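Local coordinates for protein TetR transcriptional regulator (Chloroflexus aurantiacus, PDB 3QBM) that probably binds DNA as a TetR-family transcriptional regulator, pairing a helix-turn-helix domain with an all-helical C-terminal domain that binds magnesium in the crystal, at residues Leu19-Gly24 and Gly103-Asn108; Ala57-Ala62 and Arg121-Ala126; Thr137-Gly142 and Val152-Leu157; Ile85-Val90 and Asp129-Thr134. All blocks are in the same frame, centred on the assembly; numbering follows the deposited sequence. Where two conformers were deposited one is given.

The four contacts run along the chain from the DNA-binding side to the far end of the C-terminal domain. Interaction 1 joins helix 2-23 to helix 105-113, with the side chain of Asn108 about 4 Å from a bound magnesium ion; interaction 2 ties helix 51-74 to helix 118-144, its centre about 11 Å from that of interaction 1. The two touch where Ile106 CD1 meets Phe59 CZ at 3.7 Å. Interaction 4, about 17 Å from interaction 2 between centres, uses the same helix 118-144 farther on, and Ile106 packs on its Trp131. Interaction 3, about 11 Å from interaction 4 between centres, is linked to it by a salt bridge between Asp155 OD2 and Arg132 NH2 of 2.7 Å.

Interaction 1: residues Leu19-Gly24 and Gly103-Asn108; sequences LFNVSG and GCPILN
The carboxamide of Asn21 reaches from the end of helix 2-23 to the start of helix 105-113 and works with both its polar atoms. ND2 donates to Gly103 O over 3.0 Å in a fairly straight bond (160° at the hydrogen); the acceptor lies in the amide plane of Asn21, while the nitrogen stands above the plane of the Gly103 carbonyl. OD1 accepts from Asn108 ND2, also at 3.0 Å, and here too the donor comes from above the carbonyl plane. The two amides are turned 42° apart, their side chains crossing at about a right angle. This is the tight part: OD1 also rests 3.2 Å from Pro105 CA, with the proline ring beside it, and Asn108 packs on Ile111 of the second subunit, near the bound magnesium. CG of Asn21 is swung opposite its backbone N (chi1 -156°), which carries the amide toward the 103-108 segment. The contact joins the TetR-family N-terminal region, which carries the predicted helix-turn-helix, to the C-terminal domain. Both nitrogens have second acceptors in the preceding loop, Val101 O for Asn21 and Gly102 O for Asn108. A leucine in place of Asn21 would probably leave Asn108 ND2 and the carbonyls of Gly103 and Val101 without this buried mate. Cys104 caps the start of helix 105-113 from the N-cap position, its SG accepting from Leu107 N at 3.5 Å. Looser ground lies toward the helix end: Val22 points away and Ser23 takes no part; both are partly exposed and pack on Asp115 and Thr116 of the second subunit.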
# COMPACT_ATOMS: atom_id res chain seq x y z
N LEU A 19 -9.59 -7.11 -14.19
CA LEU A 19 -10.34 -5.88 -14.10
C LEU A 19 -10.38 -5.33 -12.66
O LEU A 19 -10.27 -4.12 -12.44
CB LEU A 19 -11.78 -6.07 -14.60
CG LEU A 19 -11.93 -6.29 -16.12
CD1 LEU A 19 -13.33 -6.86 -16.48
CD2 LEU A 19 -11.69 -4.99 -16.86
N PHE A 20 -10.62 -6.22 -11.69
CA PHE A 20 -10.73 -5.78 -10.30
C PHE A 20 -9.39 -5.22 -9.82
O PHE A 20 -9.35 -4.33 -8.98
CB PHE A 20 -11.09 -6.94 -9.36
CG PHE A 20 -12.46 -7.50 -9.52
CD1 PHE A 20 -13.57 -6.69 -9.59
CD2 PHE A 20 -12.66 -8.88 -9.48
CE1 PHE A 20 -14.83 -7.22 -9.68
CE2 PHE A 20 -13.92 -9.41 -9.55
CZ PHE A 20 -15.00 -8.60 -9.67
N ASN A 21 -8.30 -5.75 -10.33
CA ASN A 21 -6.97 -5.31 -9.90
C ASN A 21 -6.67 -3.85 -10.25
O ASN A 21 -5.90 -3.16 -9.53
CB ASN A 21 -5.89 -6.21 -10.48
CG ASN A 21 -4.64 -6.17 -9.66
OD1 ASN A 21 -4.72 -6.13 -8.44
ND2 ASN A 21 -3.46 -6.21 -10.32
N VAL A 22 -7.29 -3.39 -11.33
CA VAL A 22 -7.14 -2.02 -11.80
C VAL A 22 -8.18 -1.07 -11.25
O VAL A 22 -7.82 -0.01 -10.69
CB VAL A 22 -7.20 -2.00 -13.36
CG1 VAL A 22 -7.36 -0.57 -13.88
CG2 VAL A 22 -6.00 -2.71 -13.92
N SER A 23 -9.46 -1.41 -11.40
CA SER A 23 -10.55 -0.51 -11.08
C SER A 23 -11.22 -0.81 -9.75
O SER A 23 -12.15 -0.10 -9.35
CB SER A 23 -11.60 -0.55 -12.22
OG SER A 23 -10.99 -0.12 -13.41
N GLY A 24 -10.76 -1.85 -9.08
CA GLY A 24 -11.30 -2.24 -7.81
C GLY A 24 -12.55 -3.09 -7.97
O GLY A 24 -13.07 -3.28 -9.07
N GLY A 103 -0.78 -4.22 -10.97
CA GLY A 103 0.05 -4.26 -9.78
C GLY A 103 -0.14 -5.48 -8.89
O GLY A 103 -0.62 -6.53 -9.35
N CYS A 104 0.30 -5.37 -7.64
CA CYS A 104 0.12 -6.47 -6.67
C CYS A 104 -1.33 -6.57 -6.22
O CYS A 104 -1.85 -5.63 -5.62
CB CYS A 104 1.02 -6.31 -5.43
SG CYS A 104 0.79 -7.58 -4.22
N PRO A 105 -1.99 -7.73 -6.46
CA PRO A 105 -3.40 -7.84 -6.04
C PRO A 105 -3.59 -7.97 -4.54
O PRO A 105 -4.70 -7.70 -4.02
CB PRO A 105 -3.87 -9.10 -6.75
CG PRO A 105 -2.63 -9.94 -6.83
CD PRO A 105 -1.50 -8.97 -7.09
N ILE A 106 -2.53 -8.34 -3.82
CA ILE A 106 -2.57 -8.42 -2.37
C ILE A 106 -2.65 -7.00 -1.80
O ILE A 106 -3.54 -6.67 -0.99
CB ILE A 106 -1.36 -9.22 -1.82
CG1 ILE A 106 -1.19 -10.55 -2.56
CG2 ILE A 106 -1.52 -9.51 -0.30
CD1 ILE A 106 -2.41 -11.44 -2.56
N LEU A 107 -1.70 -6.15 -2.23
CA LEU A 107 -1.69 -4.73 -1.89
C LEU A 107 -2.99 -4.05 -2.34
O LEU A 107 -3.63 -3.34 -1.55
CB LEU A 107 -0.48 -4.03 -2.54
CG LEU A 107 -0.34 -2.51 -2.49
CD1 LEU A 107 -0.25 -2.01 -1.05
CD2 LEU A 107 0.86 -1.99 -3.35
N ASN A 108 -3.35 -4.22 -3.60
CA ASN A 108 -4.52 -3.54 -4.11
C ASN A 108 -5.82 -3.95 -3.36
O ASN A 108 -6.67 -3.10 -3.05
CB ASN A 108 -4.67 -3.79 -5.60
CG ASN A 108 -3.58 -3.13 -6.44
OD1 ASN A 108 -2.78 -2.31 -5.96
ND2 ASN A 108 -3.51 -3.54 -7.71

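Interaction 2: residues Ala57-Ala62 and Arg121-Ala126; sequences AAFDYA and RERVRA
Arg123 and Asp60 meet side-on, carboxylate and guanidinium nearly coplanar with 18° between their planes. Arg123 NE reaches Asp60 OD1 and Arg123 NH2 reaches Asp60 OD2, each across 2.6 Å, so every oxygen has its own nitrogen. The NH2 bond is almost straight, using the syn lone pair of OD2 and lying in the guanidinium plane; the NE bond is more bent, with OD1 tilted out of that plane. An extended chain from CG to NE carries the arginine head over to the aspartate, and the two side chains cross at about a right angle. Beside this pair the Phe59 ring passes the arginine in the opposite direction, its plane 79° from the guanidinium. CE2 of Phe59 lies 3.7 Å from Arg123 CB, the aliphatic root of the arginine, and CZ lies 3.8 Å from Val124 CG2. With CG anti to the backbone N (chi1 -177°), the ring projects into the space between the helices. The local axes run nearly parallel, 10.8 Å apart, a separation bridged chiefly by Phe59, Asp60 and Arg123. Ile106 and Thr109 of helix 105-113 also pack against Phe59, and Ile174 of the second subunit packs on Val124. The contact thus divides into a buried apolar half and a charged half at its partly exposed margin, where the two-bond grip would probably fix the rotation of both charged groups and offset their charges.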
# COMPACT_ATOMS: atom_id res chain seq x y z
N ALA A 57 -13.83 -15.52 -5.88
CA ALA A 57 -13.15 -16.49 -6.73
C ALA A 57 -12.01 -15.82 -7.50
O ALA A 57 -10.92 -16.40 -7.62
CB ALA A 57 -14.13 -17.13 -7.67
N ALA A 58 -12.25 -14.59 -7.97
CA ALA A 58 -11.25 -13.76 -8.68
C ALA A 58 -10.06 -13.46 -7.78
O ALA A 58 -8.92 -13.48 -8.26
CB ALA A 58 -11.86 -12.45 -9.20
N PHE A 59 -10.28 -13.18 -6.49
CA PHE A 59 -9.14 -13.01 -5.59
C PHE A 59 -8.37 -14.33 -5.39
O PHE A 59 -7.13 -14.35 -5.45
CB PHE A 59 -9.52 -12.49 -4.22
CG PHE A 59 -8.32 -12.26 -3.33
CD1 PHE A 59 -7.62 -11.09 -3.42
CD2 PHE A 59 -7.85 -13.27 -2.48
CE1 PHE A 59 -6.47 -10.90 -2.66
CE2 PHE A 59 -6.71 -13.08 -1.72
CZ PHE A 59 -6.04 -11.92 -1.79
N ASP A 60 -9.08 -15.41 -5.11
CA ASP A 60 -8.43 -16.73 -4.91
C ASP A 60 -7.52 -17.04 -6.09
O ASP A 60 -6.44 -17.62 -5.93
CB ASP A 60 -9.48 -17.83 -4.71
CG ASP A 60 -10.17 -17.72 -3.39
OD1 ASP A 60 -9.71 -16.96 -2.50
OD2 ASP A 60 -11.23 -18.35 -3.24
N TYR A 61 -7.93 -16.60 -7.27
CA TYR A 61 -7.17 -16.79 -8.49
C TYR A 61 -5.92 -15.93 -8.52
O TYR A 61 -4.85 -16.38 -8.95
CB TYR A 61 -8.04 -16.45 -9.68
CG TYR A 61 -7.29 -16.27 -10.95
CD1 TYR A 61 -6.98 -17.36 -11.77
CD2 TYR A 61 -6.90 -15.01 -11.36
CE1 TYR A 61 -6.27 -17.18 -12.95
CE2 TYR A 61 -6.18 -14.82 -12.54
CZ TYR A 61 -5.88 -15.92 -13.33
OH TYR A 61 -5.18 -15.75 -14.50
N ALA A 62 -6.10 -14.66 -8.15
CA ALA A 62 -4.99 -13.73 -8.01
C ALA A 62 -4.01 -14.24 -6.95
O ALA A 62 -2.81 -14.23 -7.17
CB ALA A 62 -5.51 -12.33 -7.66
N ARG A 121 -10.74 -9.26 3.29
CA ARG A 121 -9.70 -8.95 4.27
C ARG A 121 -9.07 -10.24 4.82
O ARG A 121 -7.84 -10.35 4.94
CB ARG A 121 -10.26 -8.07 5.41
CG ARG A 121 -9.22 -7.68 6.46
CD ARG A 121 -9.73 -6.63 7.43
NE ARG A 121 -10.79 -7.16 8.27
CZ ARG A 121 -12.06 -6.71 8.33
NH1 ARG A 121 -12.50 -5.68 7.59
NH2 ARG A 121 -12.90 -7.30 9.17
N GLU A 122 -9.91 -11.23 5.11
CA GLU A 122 -9.44 -12.49 5.66
C GLU A 122 -8.58 -13.22 4.65
O GLU A 122 -7.60 -13.87 5.00
CB GLU A 122 -10.61 -13.37 6.09
CG GLU A 122 -10.13 -14.60 6.84
CD GLU A 122 -11.27 -15.42 7.44
OE1 GLU A 122 -12.37 -15.46 6.84
OE2 GLU A 122 -11.05 -16.04 8.50
N ARG A 123 -8.98 -13.15 3.38
CA ARG A 123 -8.21 -13.76 2.30
C ARG A 123 -6.84 -13.07 2.08
O ARG A 123 -5.83 -13.75 1.86
CB ARG A 123 -9.03 -13.75 1.02
CG ARG A 123 -9.96 -14.94 0.90
CD ARG A 123 -10.96 -14.69 -0.20
NE ARG A 123 -11.39 -15.92 -0.86
CZ ARG A 123 -12.36 -16.73 -0.44
NH1 ARG A 123 -13.04 -16.51 0.66
NH2 ARG A 123 -12.65 -17.79 -1.18
N VAL A 124 -6.84 -11.74 2.15
CA VAL A 124 -5.61 -10.98 2.05
C VAL A 124 -4.73 -11.38 3.23
O VAL A 124 -3.55 -11.70 3.02
CB VAL A 124 -5.85 -9.44 1.97
CG1 VAL A 124 -4.52 -8.61 2.03
CG2 VAL A 124 -6.58 -9.09 0.67
N ARG A 125 -5.29 -11.41 4.44
CA ARG A 125 -4.53 -11.79 5.63
C ARG A 125 -3.91 -13.17 5.50
O ARG A 125 -2.77 -13.38 5.87
CB ARG A 125 -5.36 -11.64 6.91
CG ARG A 125 -4.69 -12.11 8.18
CD ARG A 125 -5.57 -11.71 9.37
NE ARG A 125 -4.88 -11.85 10.64
CZ ARG A 125 -5.33 -11.39 11.80
NH1 ARG A 125 -6.50 -10.75 11.89
NH2 ARG A 125 -4.61 -11.57 12.90
N ALA A 126 -4.68 -14.11 4.95
CA ALA A 126 -4.18 -15.47 4.72
C ALA A 126 -2.94 -15.46 3.78
O ALA A 126 -1.96 -16.18 4.04
CB ALA A 126 -5.30 -16.35 4.16

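Interaction 3: residues Thr137-Gly142 and Val152-Leu157; sequences TLVQTG and VDADRL
An apolar contact without a cross-segment hydrogen bond joins the later turns of helix 118-144 to the beginning of helix 154-175, near the far end of the C-terminal domain. Val139 carries it, pointing at the other segment and spreading over three side chains. Its CB sits 3.7 Å from Ala154 CB, and at this point the backbones come closest, 5.8 Å between the CA atoms of Val139 and Ala154. The two methyls divide the remaining work: CG1 meets Val152 CG1 at 4.1 Å, while CG2 meets Leu157 CD2 at 4.0 Å. The branch responsible is set by chi1 of 167°, which puts CG1 opposite the backbone N and leaves CG2 beside it, aimed at the leucine. The small methyl of Ala154 lets the chains approach this closely. Cutting Val139 back to an alanine removes both methyls, which would probably leave Val152 and Leu157 without their mate and open a gap beside Ala154. Ile84 of helix 80-92 also packs on Val139, while Tyr191 and Val196 of helix 179-196 lie against Leu157 and Val152. Asp153 begins the second helix as its N-cap: OD1 accepts from Arg156 N over 3.0 Å, approached from above the carboxylate plane. Two residues after the N-cap, Asp155 points away and forms salt bridges with Arg132 and Arg136 of the preceding helix. The arrangement is a helix-loop-helix connection, two consecutive helices of the all-helical TetR C-terminal domain sealed by aliphatic side chains close to their joining loop.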
# COMPACT_ATOMS: atom_id res chain seq x y z
N THR A 137 10.07 -20.03 8.22
CA THR A 137 10.64 -21.36 7.98
C THR A 137 12.07 -21.23 7.51
O THR A 137 12.94 -21.95 7.96
CB THR A 137 9.80 -22.14 6.98
OG1 THR A 137 8.49 -22.29 7.53
CG2 THR A 137 10.35 -23.53 6.73
N LEU A 138 12.32 -20.28 6.62
CA LEU A 138 13.68 -20.04 6.14
C LEU A 138 14.62 -19.55 7.23
O LEU A 138 15.78 -19.99 7.32
CB LEU A 138 13.63 -19.07 4.97
CG LEU A 138 13.04 -19.61 3.67
CD1 LEU A 138 12.72 -18.42 2.76
CD2 LEU A 138 14.02 -20.60 2.95
N VAL A 139 14.12 -18.65 8.08
CA VAL A 139 14.95 -18.17 9.15
C VAL A 139 15.30 -19.30 10.12
O VAL A 139 16.45 -19.45 10.44
CB VAL A 139 14.30 -16.97 9.88
CG1 VAL A 139 15.05 -16.69 11.21
CG2 VAL A 139 14.24 -15.74 8.92
N GLN A 140 14.34 -20.12 10.54
CA GLN A 140 14.69 -21.23 11.45
C GLN A 140 15.60 -22.23 10.75
O GLN A 140 16.51 -22.78 11.37
CB GLN A 140 13.48 -21.95 12.06
CG GLN A 140 13.87 -23.10 13.01
CD GLN A 140 14.94 -22.72 14.08
OE1 GLN A 140 14.71 -21.84 14.92
NE2 GLN A 140 16.11 -23.41 14.05
N THR A 141 15.39 -22.48 9.46
CA THR A 141 16.32 -23.37 8.74
C THR A 141 17.75 -22.81 8.77
O THR A 141 18.71 -23.50 9.08
CB THR A 141 15.81 -23.66 7.30
OG1 THR A 141 14.62 -24.45 7.40
CG2 THR A 141 16.81 -24.43 6.50
N GLY A 142 17.88 -21.52 8.49
CA GLY A 142 19.16 -20.85 8.43
C GLY A 142 19.84 -20.85 9.76
O GLY A 142 21.06 -21.02 9.82
N VAL A 152 18.01 -13.54 15.39
CA VAL A 152 17.09 -12.97 14.43
C VAL A 152 15.65 -13.35 14.73
O VAL A 152 15.32 -14.52 14.88
CB VAL A 152 17.48 -13.35 12.98
CG1 VAL A 152 16.39 -12.89 11.95
CG2 VAL A 152 18.87 -12.78 12.68
N ASP A 153 14.80 -12.33 14.87
CA ASP A 153 13.35 -12.54 15.07
C ASP A 153 12.71 -12.66 13.67
O ASP A 153 12.64 -11.67 12.93
CB ASP A 153 12.77 -11.35 15.83
CG ASP A 153 11.33 -11.54 16.17
OD1 ASP A 153 10.52 -11.96 15.30
OD2 ASP A 153 11.00 -11.25 17.36
N ALA A 154 12.28 -13.87 13.35
CA ALA A 154 11.79 -14.23 12.02
C ALA A 154 10.57 -13.43 11.62
O ALA A 154 10.53 -12.90 10.53
CB ALA A 154 11.49 -15.72 11.93
N ASP A 155 9.58 -13.36 12.48
CA ASP A 155 8.38 -12.63 12.10
C ASP A 155 8.60 -11.14 11.99
O ASP A 155 7.95 -10.51 11.14
CB ASP A 155 7.22 -12.90 13.05
CG ASP A 155 5.87 -12.49 12.42
OD1 ASP A 155 5.53 -13.04 11.35
OD2 ASP A 155 5.16 -11.64 12.97
N ARG A 156 9.49 -10.57 12.81
CA ARG A 156 9.86 -9.14 12.70
C ARG A 156 10.46 -8.90 11.32
O ARG A 156 10.09 -7.95 10.61
CB ARG A 156 10.88 -8.68 13.75
CG ARG A 156 10.30 -8.38 15.12
CD ARG A 156 11.26 -7.56 16.01
NE ARG A 156 10.61 -7.27 17.28
CZ ARG A 156 11.11 -6.50 18.24
NH1 ARG A 156 12.31 -5.94 18.10
NH2 ARG A 156 10.41 -6.31 19.34
N LEU A 157 11.37 -9.78 10.92
CA LEU A 157 12.01 -9.65 9.60
C LEU A 157 10.95 -9.76 8.49
O LEU A 157 10.94 -8.97 7.52
CB LEU A 157 13.11 -10.70 9.44
CG LEU A 157 13.84 -10.74 8.09
CD1 LEU A 157 14.51 -9.35 7.86
CD2 LEU A 157 14.86 -11.91 7.98

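Interaction 4: residues Ile85-Val90 and Asp129-Thr134; sequences IAFLDV and DEWRET
Phe87 drives the edge of its ring against the face of Trp131 in a T-shaped stack. CZ leads, standing 3.8 Å from Trp131 CG and offset toward the rim of the indole, with CE2 beside it at 4.0 Å from CD1. The planes stand 80° apart, and the centroids of the phenyl and the five-membered ring are separated by 5.3 Å. CZ also touches Trp131 CB at 3.8 Å, so the phenyl edge covers the root of the indole as well as its pyrrole part. Phe87 gets there with CG anti to the backbone N, at chi1 -174°; in Trp131 the indole is set opposite the carbonyl carbon instead, and the side chains cross at about a right angle. Their CA atoms remain 9.1 Å apart, and the bridge between helix 80-92 and helix 118-144 is made by the side chains of Phe87 and Trp131, the one residue pair within 4.5 Å across the two segments. The next shell is largely aromatic and aliphatic. Phe70 of helix 51-74 stacks on Phe87 and also meets Trp131, Phe91 adds another edge-to-face pair with the indole, and Ile161 of helix 154-175 packs on Phe87. Farther out, toward the partly exposed side of helix 118-144, Arg132 forms a salt bridge to Asp129, though its hydrogen bond is weak. An edge-on phenyl brings its slightly positive ring hydrogens to the electron-rich indole face, so the buried pair probably gains a modest electrostatic attraction on top of dispersion, with a directional preference that plain aliphatic packing lacks.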
# COMPACT_ATOMS: atom_id res chain seq x y z
N ILE A 85 16.52 -13.31 0.04
CA ILE A 85 16.76 -12.21 -0.90
C ILE A 85 15.99 -12.44 -2.24
O ILE A 85 15.53 -11.51 -2.86
CB ILE A 85 18.30 -12.02 -1.08
CG1 ILE A 85 18.92 -11.53 0.21
CG2 ILE A 85 18.61 -11.07 -2.26
CD1 ILE A 85 20.42 -11.30 0.16
N ALA A 86 15.78 -13.69 -2.63
CA ALA A 86 15.01 -13.99 -3.84
C ALA A 86 13.56 -13.60 -3.63
O ALA A 86 12.87 -13.23 -4.58
CB ALA A 86 15.14 -15.47 -4.21
N PHE A 87 13.08 -13.68 -2.39
CA PHE A 87 11.73 -13.16 -2.06
C PHE A 87 11.63 -11.64 -2.35
O PHE A 87 10.65 -11.18 -2.97
CB PHE A 87 11.41 -13.47 -0.60
CG PHE A 87 10.03 -13.13 -0.17
CD1 PHE A 87 9.73 -11.85 0.31
CD2 PHE A 87 9.02 -14.07 -0.20
CE1 PHE A 87 8.45 -11.51 0.74
CE2 PHE A 87 7.71 -13.73 0.23
CZ PHE A 87 7.45 -12.46 0.70
N LEU A 88 12.65 -10.89 -1.97
CA LEU A 88 12.75 -9.48 -2.33
C LEU A 88 12.79 -9.32 -3.86
O LEU A 88 12.09 -8.45 -4.41
CB LEU A 88 14.00 -8.80 -1.74
CG LEU A 88 14.37 -9.03 -0.28
CD1 LEU A 88 15.68 -8.34 0.10
CD2 LEU A 88 13.23 -8.57 0.64
N ASP A 89 13.55 -10.18 -4.53
CA ASP A 89 13.72 -10.08 -5.96
C ASP A 89 12.39 -10.29 -6.71
O ASP A 89 12.15 -9.65 -7.73
CB ASP A 89 14.76 -11.05 -6.49
CG ASP A 89 15.07 -10.78 -7.91
OD1 ASP A 89 15.52 -9.66 -8.21
OD2 ASP A 89 14.80 -11.65 -8.75
N VAL A 90 11.53 -11.16 -6.19
CA VAL A 90 10.20 -11.34 -6.78
C VAL A 90 9.49 -9.97 -6.79
O VAL A 90 8.97 -9.55 -7.83
CB VAL A 90 9.36 -12.42 -6.02
CG1 VAL A 90 7.92 -12.45 -6.53
CG2 VAL A 90 10.01 -13.80 -6.17
N ASP A 129 -0.06 -14.09 5.76
CA ASP A 129 0.37 -15.14 6.69
C ASP A 129 1.16 -16.26 6.02
O ASP A 129 2.05 -16.83 6.64
CB ASP A 129 -0.80 -15.65 7.54
CG ASP A 129 -1.24 -14.64 8.59
OD1 ASP A 129 -0.51 -13.64 8.81
OD2 ASP A 129 -2.32 -14.80 9.18
N GLU A 130 0.89 -16.55 4.75
CA GLU A 130 1.71 -17.54 4.02
C GLU A 130 3.12 -17.00 3.85
O GLU A 130 4.10 -17.73 4.06
CB GLU A 130 1.19 -17.84 2.61
CG GLU A 130 -0.20 -18.36 2.47
CD GLU A 130 -0.52 -18.59 1.00
OE1 GLU A 130 -1.43 -17.91 0.47
OE2 GLU A 130 0.18 -19.39 0.35
N TRP A 131 3.24 -15.73 3.42
CA TRP A 131 4.57 -15.09 3.28
C TRP A 131 5.34 -15.10 4.61
O TRP A 131 6.52 -15.39 4.66
CB TRP A 131 4.44 -13.62 2.78
CG TRP A 131 3.84 -13.48 1.42
CD1 TRP A 131 3.80 -14.43 0.42
CD2 TRP A 131 3.30 -12.28 0.85
NE1 TRP A 131 3.21 -13.90 -0.69
CE2 TRP A 131 2.92 -12.58 -0.47
CE3 TRP A 131 3.11 -10.99 1.33
CZ2 TRP A 131 2.32 -11.64 -1.31
CZ3 TRP A 131 2.49 -10.05 0.50
CH2 TRP A 131 2.11 -10.40 -0.82
N ARG A 132 4.66 -14.74 5.68
CA ARG A 132 5.26 -14.76 7.00
C ARG A 132 5.74 -16.18 7.40
O ARG A 132 6.86 -16.34 7.94
CB ARG A 132 4.25 -14.26 8.04
CG ARG A 132 3.96 -12.81 7.93
CD ARG A 132 2.77 -12.38 8.75
NE ARG A 132 3.06 -12.28 10.18
CZ ARG A 132 2.14 -12.01 11.10
NH1 ARG A 132 0.86 -11.82 10.77
NH2 ARG A 132 2.51 -11.90 12.37
N GLU A 133 4.90 -17.18 7.15
CA GLU A 133 5.30 -18.56 7.43
C GLU A 133 6.52 -18.98 6.58
O GLU A 133 7.41 -19.65 7.08
CB GLU A 133 4.14 -19.53 7.19
CG GLU A 133 4.40 -20.98 7.68
CD GLU A 133 4.29 -21.16 9.21
OE1 GLU A 133 5.08 -20.55 9.98
OE2 GLU A 133 3.41 -21.94 9.66
N THR A 134 6.54 -18.59 5.30
CA THR A 134 7.68 -18.86 4.39
C THR A 134 8.99 -18.31 4.92
O THR A 134 10.00 -19.01 5.00
CB THR A 134 7.39 -18.30 2.97
OG1 THR A 134 6.36 -19.11 2.41
CG2 THR A 134 8.63 -18.38 2.03